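Local atomic coordinates of NAD(P)-dependent oxidoreductase (PDB entry 7A3W), a protein that uses NADPH to reduce imines, and is probably a multifunctional catalyst that also carries out conjugate reduction and reductive amination. Residues T138-S143 with V158-P163; V97-G102 with A124-Y129; A195-C200 with Q257-P262; V251-L256 with S265-L270; K8-V13 with N63-I68. All blocks are in the same frame, centred on the assembly; numbering follows the deposited sequence. Where two conformers were deposited one is given.

Contact 1 of 5, residues T138-S143 with V158-P163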
# COMPACT_ATOMS: atom_id res chain seq x y z
N THR B 138 1.21 7.70 16.57
CA THR B 138 1.26 8.68 15.45
C THR B 138 2.69 9.16 15.25
O THR B 138 3.40 9.39 16.23
CB THR B 138 0.28 9.82 15.70
OG1 THR B 138 -1.02 9.24 15.72
CG2 THR B 138 0.36 10.91 14.65
N THR B 139 3.10 9.31 14.00
CA THR B 139 4.47 9.73 13.65
C THR B 139 4.45 11.11 12.99
O THR B 139 3.68 11.34 12.01
CB THR B 139 5.16 8.72 12.74
OG1 THR B 139 5.31 7.51 13.48
CG2 THR B 139 6.51 9.21 12.25
N ILE B 140 5.32 11.96 13.52
CA ILE B 140 5.85 13.14 12.80
C ILE B 140 7.35 12.91 12.61
O ILE B 140 8.03 12.43 13.55
CB ILE B 140 5.51 14.44 13.55
CG1 ILE B 140 4.00 14.57 13.69
CG2 ILE B 140 6.14 15.65 12.86
CD1 ILE B 140 3.53 15.74 14.57
N LEU B 141 7.81 13.19 11.41
CA LEU B 141 9.23 13.14 11.04
C LEU B 141 9.85 14.50 11.36
O LEU B 141 9.18 15.51 11.08
CB LEU B 141 9.31 12.89 9.53
CG LEU B 141 8.67 11.60 9.02
CD1 LEU B 141 8.97 11.46 7.53
CD2 LEU B 141 9.16 10.37 9.80
N TYR B 142 11.09 14.51 11.85
CA TYR B 142 11.83 15.75 12.15
C TYR B 142 13.26 15.63 11.64
O TYR B 142 13.85 14.52 11.73
CB TYR B 142 11.86 16.04 13.64
CG TYR B 142 10.52 16.19 14.30
CD1 TYR B 142 9.87 17.41 14.34
CD2 TYR B 142 9.90 15.11 14.90
CE1 TYR B 142 8.64 17.55 14.96
CE2 TYR B 142 8.69 15.24 15.55
CZ TYR B 142 8.04 16.46 15.57
OH TYR B 142 6.82 16.60 16.14
N SER B 143 13.81 16.75 11.20
CA SER B 143 15.25 16.89 10.89
C SER B 143 15.69 18.33 11.14
O SER B 143 14.87 19.25 11.03
CB SER B 143 15.59 16.43 9.50
OG SER B 143 15.16 17.38 8.52
N VAL B 158 3.25 15.66 22.42
CA VAL B 158 1.80 15.86 22.69
C VAL B 158 1.04 15.68 21.36
O VAL B 158 -0.13 15.26 21.36
CB VAL B 158 1.60 17.26 23.31
CG1 VAL B 158 0.15 17.71 23.27
CG2 VAL B 158 2.20 17.34 24.71
N LEU B 159 1.71 15.99 20.26
CA LEU B 159 1.10 15.93 18.91
C LEU B 159 1.23 14.53 18.32
O LEU B 159 0.36 14.15 17.55
CB LEU B 159 1.79 16.95 18.02
CG LEU B 159 1.65 18.41 18.46
CD1 LEU B 159 2.45 19.30 17.53
CD2 LEU B 159 0.20 18.83 18.53
N ALA B 160 2.28 13.79 18.65
CA ALA B 160 2.58 12.48 18.04
C ALA B 160 3.46 11.70 19.00
O ALA B 160 4.58 12.17 19.26
CB ALA B 160 3.28 12.73 16.71
N GLY B 161 2.98 10.56 19.49
CA GLY B 161 3.69 9.73 20.50
C GLY B 161 4.83 8.95 19.89
O GLY B 161 5.63 8.39 20.67
N ASN B 162 4.95 8.89 18.55
CA ASN B 162 5.93 8.02 17.85
C ASN B 162 6.74 8.85 16.86
O ASN B 162 6.81 8.52 15.66
CB ASN B 162 5.23 6.82 17.21
CG ASN B 162 6.16 5.76 16.65
OD1 ASN B 162 7.30 5.65 17.07
ND2 ASN B 162 5.68 4.99 15.68
N PRO B 163 7.39 9.93 17.31
CA PRO B 163 8.15 10.79 16.41
C PRO B 163 9.45 10.10 15.97
O PRO B 163 9.93 9.20 16.68
CB PRO B 163 8.47 11.99 17.30
CG PRO B 163 8.66 11.35 18.67
CD PRO B 163 7.53 10.36 18.73
O HOH W 1 6.30 14.56 17.80

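Contact 2 of 5, residues V97-G102 with A124-Y129. With NDP (NADPH dihydro-nicotinamide-adenine-dinucleotide phosphate), chain F.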
# COMPACT_ATOMS: atom_id res chain seq x y z
N VAL B 97 9.56 25.08 13.98
CA VAL B 97 9.28 23.71 13.48
C VAL B 97 8.29 23.85 12.33
O VAL B 97 7.15 24.19 12.57
CB VAL B 97 8.72 22.78 14.56
CG1 VAL B 97 8.54 21.38 14.01
CG2 VAL B 97 9.63 22.75 15.77
N ASN B 98 8.77 23.60 11.11
CA ASN B 98 7.97 23.80 9.89
C ASN B 98 7.36 22.46 9.47
O ASN B 98 8.09 21.62 8.89
CB ASN B 98 8.90 24.39 8.85
CG ASN B 98 8.20 24.73 7.56
OD1 ASN B 98 7.00 24.48 7.42
ND2 ASN B 98 8.99 25.23 6.62
N MET B 99 6.06 22.25 9.74
CA MET B 99 5.31 21.02 9.40
C MET B 99 4.52 21.17 8.09
O MET B 99 3.67 20.29 7.78
CB MET B 99 4.36 20.67 10.54
CG MET B 99 5.12 20.31 11.78
SD MET B 99 3.95 19.86 13.05
CE MET B 99 5.09 19.56 14.41
N SER B 100 4.83 22.19 7.30
CA SER B 100 4.18 22.47 6.00
C SER B 100 4.91 21.68 4.90
O SER B 100 6.14 21.57 4.96
CB SER B 100 4.15 23.96 5.74
OG SER B 100 4.33 24.24 4.36
N THR B 101 4.17 21.11 3.96
CA THR B 101 4.71 20.44 2.76
C THR B 101 5.43 21.45 1.88
O THR B 101 4.93 22.56 1.71
CB THR B 101 3.60 19.76 1.95
OG1 THR B 101 2.99 18.78 2.79
CG2 THR B 101 4.13 19.12 0.68
N GLY B 102 6.60 21.08 1.36
CA GLY B 102 7.43 21.99 0.55
C GLY B 102 8.64 21.29 0.02
O GLY B 102 8.88 20.14 0.36
N ALA B 124 9.86 19.34 9.46
CA ALA B 124 9.02 18.25 9.99
C ALA B 124 7.99 17.83 8.95
O ALA B 124 7.79 18.53 7.92
CB ALA B 124 8.40 18.63 11.31
N GLY B 125 7.46 16.64 9.12
CA GLY B 125 6.48 16.07 8.19
C GLY B 125 5.50 15.24 8.97
O GLY B 125 5.95 14.34 9.72
N ILE B 126 4.21 15.57 8.86
CA ILE B 126 3.13 14.92 9.63
C ILE B 126 2.64 13.69 8.87
O ILE B 126 2.20 13.82 7.71
CB ILE B 126 1.98 15.88 9.96
CG1 ILE B 126 2.47 17.16 10.65
CG2 ILE B 126 0.93 15.15 10.77
CD1 ILE B 126 1.47 18.29 10.70
N MET B 127 2.73 12.53 9.49
CA MET B 127 2.44 11.22 8.85
C MET B 127 1.08 10.70 9.33
O MET B 127 0.98 9.53 9.77
CB MET B 127 3.59 10.24 9.14
CG MET B 127 5.00 10.85 8.97
SD MET B 127 5.21 11.82 7.40
CE MET B 127 5.16 10.52 6.18
N CYS B 128 0.04 11.51 9.18
CA CYS B 128 -1.33 11.17 9.64
C CYS B 128 -2.33 12.23 9.19
O CYS B 128 -1.92 13.30 8.71
CB CYS B 128 -1.42 11.00 11.16
SG CYS B 128 -1.28 12.55 12.09
N TYR B 129 -3.61 11.91 9.35
CA TYR B 129 -4.72 12.89 9.22
C TYR B 129 -4.96 13.51 10.59
O TYR B 129 -4.51 12.96 11.62
CB TYR B 129 -5.96 12.20 8.65
CG TYR B 129 -5.83 11.81 7.20
CD1 TYR B 129 -5.96 12.78 6.22
CD2 TYR B 129 -5.55 10.51 6.80
CE1 TYR B 129 -5.88 12.46 4.88
CE2 TYR B 129 -5.38 10.20 5.46
CZ TYR B 129 -5.59 11.16 4.50
OH TYR B 129 -5.47 10.90 3.17
PA NDP F . -5.75 23.74 4.74
O1A NDP F . -6.85 23.30 5.66
O2A NDP F . -6.01 24.11 3.30
O5B NDP F . -5.04 24.99 5.46
C5B NDP F . -4.09 25.79 4.74
C4B NDP F . -3.56 26.81 5.71
O4B NDP F . -2.57 27.65 5.05
C3B NDP F . -4.61 27.78 6.29
O3B NDP F . -4.18 28.15 7.58
C2B NDP F . -4.51 28.92 5.29
O2B NDP F . -4.96 30.21 5.74
C1B NDP F . -3.00 28.99 5.16
N9A NDP F . -2.56 29.74 4.00
C8A NDP F . -2.77 29.48 2.67
N7A NDP F . -2.23 30.38 1.89
C5A NDP F . -1.59 31.25 2.76
C6A NDP F . -0.83 32.42 2.56
N6A NDP F . -0.54 32.93 1.35
N1A NDP F . -0.35 33.05 3.65
C2A NDP F . -0.63 32.55 4.86
N3A NDP F . -1.35 31.48 5.18
C4A NDP F . -1.80 30.87 4.07
O3 NDP F . -4.51 22.73 4.74
PN NDP F . -4.16 21.63 5.86
O1N NDP F . -4.93 20.42 5.46
O2N NDP F . -4.38 22.18 7.23
O5D NDP F . -2.63 21.36 5.52
C5D NDP F . -1.56 22.19 6.00
C4D NDP F . -0.25 21.52 5.67
O4D NDP F . -0.14 20.26 6.39
C3D NDP F . -0.03 21.17 4.18
O3D NDP F . 1.29 21.54 3.80
C2D NDP F . -0.31 19.68 4.14
O2D NDP F . 0.34 19.06 3.04
C1D NDP F . 0.16 19.22 5.52
N1N NDP F . -0.55 17.99 6.02
C2N NDP F . -1.92 17.93 6.16
C3N NDP F . -2.56 16.74 6.46
C7N NDP F . -4.04 16.63 6.61
O7N NDP F . -4.52 15.51 6.75
N7N NDP F . -4.81 17.71 6.65
C4N NDP F . -1.75 15.53 6.71
C5N NDP F . -0.33 15.71 6.56
C6N NDP F . 0.21 16.90 6.35
P2B NDP F . -6.54 30.52 5.58
O1X NDP F . -6.86 30.14 4.14
O2X NDP F . -7.29 29.78 6.66
O3X NDP F . -6.51 32.02 5.80
O HOH W 2 3.47 17.81 7.08

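Contact 3 of 5, residues A195-C200 with Q257-P262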
# COMPACT_ATOMS: atom_id res chain seq x y z
N ALA B 195 -11.03 -1.59 -5.22
CA ALA B 195 -12.36 -1.47 -4.60
C ALA B 195 -13.39 -1.25 -5.71
O ALA B 195 -14.48 -1.84 -5.64
CB ALA B 195 -12.38 -0.36 -3.59
N VAL B 196 -13.02 -0.48 -6.73
CA VAL B 196 -13.94 -0.21 -7.87
C VAL B 196 -14.14 -1.51 -8.66
O VAL B 196 -15.32 -1.86 -8.92
CB VAL B 196 -13.45 0.95 -8.74
CG1 VAL B 196 -14.20 1.00 -10.05
CG2 VAL B 196 -13.57 2.27 -7.99
N LEU B 197 -13.08 -2.25 -8.98
CA LEU B 197 -13.23 -3.55 -9.68
C LEU B 197 -14.14 -4.46 -8.85
O LEU B 197 -15.07 -5.07 -9.41
CB LEU B 197 -11.85 -4.18 -9.92
CG LEU B 197 -11.86 -5.48 -10.75
CD1 LEU B 197 -12.52 -5.27 -12.10
CD2 LEU B 197 -10.45 -6.01 -10.95
N ALA B 198 -13.91 -4.57 -7.55
CA ALA B 198 -14.70 -5.48 -6.69
C ALA B 198 -16.18 -5.09 -6.76
O ALA B 198 -17.05 -5.96 -6.96
CB ALA B 198 -14.20 -5.42 -5.28
N SER B 199 -16.44 -3.79 -6.62
CA SER B 199 -17.80 -3.21 -6.66
C SER B 199 -18.47 -3.57 -7.98
O SER B 199 -19.67 -3.94 -7.93
CB SER B 199 -17.75 -1.71 -6.44
OG SER B 199 -19.02 -1.14 -6.66
N CYS B 200 -17.76 -3.49 -9.12
CA CYS B 200 -18.29 -3.83 -10.46
C CYS B 200 -18.70 -5.31 -10.51
O CYS B 200 -19.57 -5.66 -11.33
CB CYS B 200 -17.30 -3.53 -11.58
SG CYS B 200 -16.99 -1.76 -11.84
N GLN B 257 -10.53 -3.49 -17.64
CA GLN B 257 -11.03 -2.99 -18.95
C GLN B 257 -12.46 -3.49 -19.17
O GLN B 257 -13.34 -2.67 -19.55
CB GLN B 257 -10.05 -3.39 -20.05
CG GLN B 257 -8.73 -2.63 -19.99
CD GLN B 257 -7.70 -3.11 -20.98
OE1 GLN B 257 -7.70 -4.27 -21.41
NE2 GLN B 257 -6.78 -2.24 -21.35
N ARG B 258 -12.73 -4.76 -18.88
CA ARG B 258 -14.08 -5.35 -19.12
C ARG B 258 -15.09 -4.76 -18.11
O ARG B 258 -16.26 -4.66 -18.49
CB ARG B 258 -13.98 -6.88 -19.15
CG ARG B 258 -13.50 -7.39 -20.51
CD ARG B 258 -12.67 -8.65 -20.56
NE ARG B 258 -13.27 -9.84 -19.96
CZ ARG B 258 -13.23 -10.13 -18.67
NH2 ARG B 258 -13.80 -11.24 -18.23
N ALA B 259 -14.67 -4.37 -16.90
CA ALA B 259 -15.52 -3.70 -15.89
C ALA B 259 -15.68 -2.21 -16.20
O ALA B 259 -16.42 -1.54 -15.47
CB ALA B 259 -14.93 -3.87 -14.51
N ASN B 260 -14.98 -1.69 -17.21
CA ASN B 260 -14.86 -0.22 -17.44
C ASN B 260 -14.42 0.49 -16.16
O ASN B 260 -14.85 1.64 -15.93
CB ASN B 260 -16.16 0.32 -18.01
CG ASN B 260 -16.26 -0.08 -19.46
OD1 ASN B 260 -17.00 -1.00 -19.80
ND2 ASN B 260 -15.46 0.55 -20.30
N ALA B 261 -13.59 -0.17 -15.35
CA ALA B 261 -12.97 0.43 -14.16
C ALA B 261 -11.67 1.09 -14.60
O ALA B 261 -11.01 0.64 -15.52
CB ALA B 261 -12.75 -0.62 -13.11
N PRO B 262 -11.25 2.20 -13.96
CA PRO B 262 -9.94 2.79 -14.22
C PRO B 262 -8.80 1.84 -13.84
O PRO B 262 -8.95 1.05 -12.90
CB PRO B 262 -9.88 4.05 -13.35
CG PRO B 262 -11.28 4.24 -12.81
CD PRO B 262 -12.03 2.93 -12.96

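Contact 4 of 5, residues V251-L256 with S265-L270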
# COMPACT_ATOMS: atom_id res chain seq x y z
N VAL B 251 -3.97 -10.15 -16.82
CA VAL B 251 -5.34 -10.66 -16.51
C VAL B 251 -6.06 -9.64 -15.64
O VAL B 251 -7.22 -9.35 -15.89
CB VAL B 251 -5.26 -12.06 -15.87
CG1 VAL B 251 -6.61 -12.61 -15.45
CG2 VAL B 251 -4.58 -13.01 -16.85
N VAL B 252 -5.40 -9.08 -14.63
CA VAL B 252 -5.99 -8.01 -13.79
C VAL B 252 -6.40 -6.84 -14.72
O VAL B 252 -7.53 -6.37 -14.62
CB VAL B 252 -5.02 -7.56 -12.69
CG1 VAL B 252 -5.54 -6.36 -11.92
CG2 VAL B 252 -4.73 -8.70 -11.72
N LEU B 253 -5.54 -6.43 -15.64
CA LEU B 253 -5.85 -5.31 -16.54
C LEU B 253 -7.10 -5.66 -17.36
O LEU B 253 -7.96 -4.79 -17.54
CB LEU B 253 -4.66 -5.07 -17.46
CG LEU B 253 -4.86 -4.01 -18.54
CD1 LEU B 253 -5.28 -2.69 -17.90
CD2 LEU B 253 -3.56 -3.85 -19.32
N ASP B 254 -7.13 -6.86 -17.91
CA ASP B 254 -8.27 -7.35 -18.74
C ASP B 254 -9.57 -7.20 -17.94
O ASP B 254 -10.57 -6.69 -18.49
CB ASP B 254 -8.03 -8.79 -19.18
CG ASP B 254 -9.23 -9.40 -19.86
OD1 ASP B 254 -9.45 -9.04 -21.01
OD2 ASP B 254 -9.94 -10.21 -19.23
N ALA B 255 -9.57 -7.64 -16.68
CA ALA B 255 -10.74 -7.54 -15.78
C ALA B 255 -11.14 -6.08 -15.58
O ALA B 255 -12.35 -5.78 -15.64
CB ALA B 255 -10.44 -8.23 -14.47
N LEU B 256 -10.18 -5.18 -15.39
CA LEU B 256 -10.48 -3.73 -15.20
C LEU B 256 -11.11 -3.18 -16.49
O LEU B 256 -12.15 -2.50 -16.39
CB LEU B 256 -9.21 -2.95 -14.85
CG LEU B 256 -8.63 -3.24 -13.47
CD1 LEU B 256 -7.19 -2.80 -13.36
CD2 LEU B 256 -9.47 -2.58 -12.39
N SER B 265 -3.24 2.84 -12.09
CA SER B 265 -2.28 2.30 -11.12
C SER B 265 -1.70 0.98 -11.64
O SER B 265 -0.51 0.76 -11.51
CB SER B 265 -2.93 2.14 -9.77
OG SER B 265 -1.93 1.76 -8.84
N THR B 266 -2.53 0.11 -12.19
CA THR B 266 -2.11 -1.17 -12.80
C THR B 266 -1.20 -0.86 -14.01
O THR B 266 -0.17 -1.53 -14.17
CB THR B 266 -3.34 -2.00 -13.14
OG1 THR B 266 -4.00 -2.29 -11.90
CG2 THR B 266 -3.00 -3.26 -13.90
N ASP B 267 -1.55 0.14 -14.80
CA ASP B 267 -0.71 0.54 -15.96
C ASP B 267 0.69 0.94 -15.48
O ASP B 267 1.70 0.55 -16.13
CB ASP B 267 -1.32 1.70 -16.74
CG ASP B 267 -2.57 1.33 -17.50
OD1 ASP B 267 -2.82 0.14 -17.71
OD2 ASP B 267 -3.28 2.26 -17.89
N ALA B 268 0.77 1.66 -14.37
CA ALA B 268 2.06 2.12 -13.79
C ALA B 268 2.90 0.91 -13.38
O ALA B 268 4.07 0.81 -13.77
CB ALA B 268 1.80 3.07 -12.64
N TYR B 269 2.34 -0.01 -12.62
CA TYR B 269 3.07 -1.22 -12.18
C TYR B 269 3.52 -2.03 -13.40
O TYR B 269 4.67 -2.46 -13.45
CB TYR B 269 2.19 -2.06 -11.26
CG TYR B 269 2.67 -3.47 -11.05
CD1 TYR B 269 3.75 -3.77 -10.23
CD2 TYR B 269 2.03 -4.51 -11.68
CE1 TYR B 269 4.16 -5.07 -10.04
CE2 TYR B 269 2.42 -5.82 -11.50
CZ TYR B 269 3.47 -6.10 -10.66
OH TYR B 269 3.84 -7.41 -10.50
N LEU B 270 2.66 -2.20 -14.40
CA LEU B 270 3.03 -3.00 -15.60
C LEU B 270 4.18 -2.32 -16.33
O LEU B 270 5.06 -3.05 -16.82
CB LEU B 270 1.81 -3.22 -16.50
CG LEU B 270 0.96 -4.43 -16.15
CD1 LEU B 270 -0.32 -4.43 -16.97
CD2 LEU B 270 1.74 -5.72 -16.35

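Contact 5 of 5, residues K8-V13 with N63-I68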
# COMPACT_ATOMS: atom_id res chain seq x y z
N LYS B 8 3.31 24.59 32.13
CA LYS B 8 3.75 24.18 30.77
C LYS B 8 4.08 25.45 30.00
O LYS B 8 3.44 26.47 30.17
CB LYS B 8 2.68 23.30 30.13
CG LYS B 8 2.41 22.02 30.91
CD LYS B 8 2.17 20.80 30.07
CE LYS B 8 2.15 19.53 30.89
NZ LYS B 8 0.78 19.25 31.37
N PRO B 9 5.13 25.44 29.16
CA PRO B 9 5.55 26.65 28.46
C PRO B 9 4.63 27.01 27.29
O PRO B 9 3.75 26.24 26.96
CB PRO B 9 6.93 26.25 27.94
CG PRO B 9 6.76 24.78 27.64
CD PRO B 9 5.93 24.26 28.80
N SER B 10 4.81 28.20 26.73
CA SER B 10 3.97 28.71 25.63
C SER B 10 4.41 28.07 24.32
O SER B 10 5.63 27.87 24.13
CB SER B 10 3.99 30.22 25.54
OG SER B 10 3.20 30.66 24.42
N VAL B 11 3.44 27.76 23.45
CA VAL B 11 3.71 27.30 22.07
C VAL B 11 2.91 28.19 21.14
O VAL B 11 1.81 28.52 21.49
CB VAL B 11 3.34 25.83 21.88
CG1 VAL B 11 3.72 25.36 20.49
CG2 VAL B 11 4.01 24.97 22.95
N SER B 12 3.46 28.52 19.98
CA SER B 12 2.73 29.27 18.93
C SER B 12 2.48 28.32 17.74
O SER B 12 3.32 27.45 17.47
CB SER B 12 3.46 30.51 18.52
OG SER B 12 3.56 31.45 19.59
N VAL B 13 1.30 28.43 17.14
CA VAL B 13 0.90 27.67 15.93
C VAL B 13 0.49 28.71 14.90
O VAL B 13 -0.37 29.53 15.20
CB VAL B 13 -0.22 26.66 16.23
CG1 VAL B 13 -0.73 25.97 14.96
CG2 VAL B 13 0.21 25.63 17.29
N ASN B 63 6.88 36.19 18.63
CA ASN B 63 7.39 36.84 19.87
C ASN B 63 6.84 36.15 21.11
O ASN B 63 7.56 36.11 22.15
CB ASN B 63 7.11 38.34 19.83
CG ASN B 63 8.04 39.06 18.89
OD1 ASN B 63 9.16 38.59 18.65
ND2 ASN B 63 7.62 40.20 18.37
N ALA B 64 5.67 35.52 21.01
CA ALA B 64 4.91 35.04 22.18
C ALA B 64 5.54 33.77 22.79
O ALA B 64 5.27 33.49 23.96
CB ALA B 64 3.48 34.79 21.77
N SER B 65 6.30 32.99 22.02
CA SER B 65 6.71 31.62 22.42
C SER B 65 8.16 31.34 22.02
O SER B 65 8.65 31.96 21.05
CB SER B 65 5.77 30.58 21.82
OG SER B 65 4.42 30.92 22.07
N ASN B 66 8.78 30.36 22.68
CA ASN B 66 10.11 29.85 22.25
C ASN B 66 9.94 28.59 21.37
O ASN B 66 10.96 28.11 20.89
CB ASN B 66 11.03 29.58 23.45
CG ASN B 66 10.69 28.32 24.21
OD1 ASN B 66 9.65 27.70 23.98
ND2 ASN B 66 11.59 27.89 25.09
N LEU B 67 8.72 28.10 21.14
CA LEU B 67 8.45 27.00 20.17
C LEU B 67 7.35 27.44 19.20
O LEU B 67 6.23 27.70 19.64
CB LEU B 67 8.03 25.73 20.91
CG LEU B 67 7.66 24.55 20.02
CD1 LEU B 67 8.81 24.18 19.10
CD2 LEU B 67 7.21 23.36 20.85
N ILE B 68 7.70 27.58 17.93
CA ILE B 68 6.83 28.14 16.87
C ILE B 68 6.59 27.04 15.83
O ILE B 68 7.52 26.70 15.07
CB ILE B 68 7.49 29.35 16.21
CG1 ILE B 68 8.13 30.36 17.18
CG2 ILE B 68 6.49 29.98 15.25
CD1 ILE B 68 7.22 30.86 18.29
O HOH W 3 7.42 29.53 25.17
O HOH W 4 7.74 26.06 24.67

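Contact 1 of 5, residues T138-S143 with V158-P163
Backbone meets backbone first where Thr-138 and Thr-139 pass the loop residues Asn-162 and Pro-163: the amide N of Asn-162 gives a hydrogen bond to Thr-138 O (2.8 Å), bent to 138° at the hydrogen. The hydroxyl of Thr-139 returns a bond in the other direction, OG1 donating to Asn-162 O at 2.8 Å from a position tilted some 23° out of the carbonyl plane. With chi1 at -65°, OG1 stands anti to the carbonyl carbon of its own residue, beside its own N, and from there meets the loop. The same acceptor takes a CA-H...O contact from Thr-139 CA, at 3.3 Å. A valine in place of Thr-139 would probably leave Asn-162 O without its hydroxyl donor and the loop less firmly fixed at this point. The contact lies near the edge of the Rossmann-type sheet, where strand 140-144 runs antiparallel to strand 120-126 and the chain, after helix 146-157, comes back through this loop to form the neighbouring strand 164-165. Apolar contacts follow along the strand. Ala-160 points its methyl at Ile-140, CB lying 3.6 Å from CG1, while Ile-140 CD1 reaches on to Leu-159 CB (4.0 Å). Tyr-142 presents its ring edge to the loop: Pro-163 CB lies near the ring plane, 3.7 Å from CE2, and Ile-140 CG2 rests over one face toward the rim. At the hydroxyl end, a water hydrogen-bonded to Tyr-142 OH donates to Ala-160 O over a longer 3.3 Å.

Contact 2 of 5, residues V97-G102 with A124-Y129
The methyl group of Ala-124 is the bump on which this contact turns: it fits between Val-97, at the end of the neighbouring strand, and Met-99 just beyond it, with CB 3.9 Å from Val-97 CG1 and 3.7 Å from Met-99 CG. One backbone bond joins the two segments, Ala-124 N to Asn-98 O (2.9 Å), beside that of Asn-98 with Val-122; its donor stands well above the carbonyl plane. The second bump is the end of Ile-126, whose CD1 lies against the flank of Met-99, touching CB at 3.7 Å and SD at 3.8 Å. Met-99 runs extended beyond CG (chi2 -178°), and the two side chains cross at about a right angle. An alanine at Ile-126 would probably open a gap beside Met-99 CB and SD and leave the thioether freer to turn. Past the direct bond a water links the backbones: it donates to Met-99 O and accepts from Ile-126 N. Beyond this point both chains become walls of the cofactor pocket. Asn-98 OD1 accepts from Ser-100 N in an Asx turn, and Thr-101 then grips the nicotinamide ribose of NADPH, its N donating to O3D (2.9 Å) and its OG1 hydrogen-bonded to O2D (2.7 Å). From the other segment Cys-128 O comes within 3.0 Å of C4N of the nicotinamide. The two strands are the ends of a beta-alpha-beta unit completed by helix 104-116; Tyr-142 of strand 140-144 packs on Val-97, Met-99 and Ala-124, and helix 173-200 lies against Met-127 and Tyr-129.

Contact 3 of 5, residues A195-C200 with Q257-P262
Ala-259 seats its methyl group between two residues one turn apart on helix 173-200, with CB 3.7 Å from Leu-197 CD1 and 3.8 Å from Cys-200 CB. A second small knob is Ala-261: CG1 of Val-196, set anti to the backbone N (chi1 167°), is the branch that meets Ala-261 CB at 3.8 Å. Together the two alanines make up the close part of the interface, and their lack of bulk lets the loop lie near the helix, with CA atoms of Leu-197 and Ala-261 6.0 Å apart. The looser contact is that of Pro-262, which offers its CD to Val-196 CG1 at 4.1 Å, the two side chains crossing at about a right angle. Cys-200 marks the partly exposed side, its SG 3.7 Å from Ala-259 O, and there His-294 of the second subunit also packs. Asn-260, between the alanines, is exposed and its CB points away from the helix. Its positive phi (51°) ends the helical run, and Asn-260 N bonds back to Gln-257 O while Ala-261 N bonds back to Leu-256 O. Such a C-terminal helix ending, here closing helix 242-258 against the last turns of helix 173-200, is a Schellman motif.

Contact 4 of 5, residues V251-L256 with S265-L270
An antiparallel helical hairpin of the C-terminal domain brings Leu-253 of helix 242-258 against Thr-266 and Leu-270 of helix 264-278. The N-to-C directions of the short segments differ by 158°, and their axes come no closer than 10.4 Å, which leaves the facing side chains to span the interval. Leu-253 does most of the work for its helix. Its CG is anti to the backbone N (chi1 175°), and the two methyl groups beyond it go to different partners. CD2 meets Leu-270 CD1 at 4.0 Å, the side chains crossing at a slant, while CD1 lies 3.8 Å from Asp-267 OD1, where the side chains are set nearly perpendicular. The carboxylate of Asp-267 has its polar business with the connecting loop, including a weak hydrogen bond from OD2 to His-263 ND1. One turn further on, Leu-256 and Thr-266 reach toward each other tip to tip, CD1 to OG1 at 3.5 Å. This is an apolar methyl against a hydroxyl whose hydrogen bond goes instead to Glu-193 OE2, which probably holds the threonine's rotation. Thr-266 CG2 in turn faces Leu-253 CB more loosely, at 4.3 Å. The hairpin leans on helix 173-200, since Leu-256 also packs on Glu-193 and Leu-197 there, and the second subunit also packs against the pair: Val-252 lies on Leu-178 of that chain, and Tyr-269 stacks on its Phe-185.

Contact 5 of 5, residues K8-V13 with N63-I68
Three serine hydroxyls gather at the heart of the hydrogen bonding, with Ser-65 OG in the middle. It is hydrogen-bonded to Ser-10 OG at 2.7 Å, with either able to donate, and lies equally close, 2.7 Å, to Ser-12 OG, though its proton is not settled between the two. Ser-12 OG has a further partner in Ala-61 O of helix 58-64, so a chain of polar contacts runs from the strand to the last turn of that helix. Ser-10 and Ser-12, two residues apart on one strand, thus flank the same hydroxyl. Between the backbones the bond is direct: Ser-12 N donates to Leu-67 O at 2.9 Å, almost straight (175°) and nearly along the C=O axis. Waters take over where the strands have not yet paired. One donates to Ser-10 O and accepts from Asn-66 N; another donates to both Ser-10 O and Asn-66 OD1, the latter at 2.6 Å. The apolar pair is Val-11 with Leu-67, which run alongside each other in the same direction, CG1 to CD2 at 4.0 Å, and both pack on Thr-155 of helix 146-157; on the face of Ser-12, Ile-68 CD1 comes to 3.8 Å from Ser-12 CB. Parallel pairing of strand 10-14 with strand 67-70 in the middle of the sheet, with strand 33-37 on the far side of 10-14, is the 2-1-4 strand order of a Rossmann fold.

How the contacts relate
From the N terminus, contact 5 closes first, a loop of 49 residues bringing strand 67-70 beside strand 10-14. Contact 2 follows in series and joins it directly, since Val-97 N bonds to Ile-68 O, so the sheet grows outward through a beta-alpha-beta unit. Contact 1 closes next and touches contact 2 where strands 120-126 and 140-144 run antiparallel. These three belong to the NADPH-binding domain. Helix 173-200 then carries the chain away to the helical domain, where contacts 3 and 4 cross: their segments alternate, and both use helix 242-258. Their centres are 11 Å apart, but about 50 Å from contact 5, across the chain's centre. All but contact 5 also meet the second subunit.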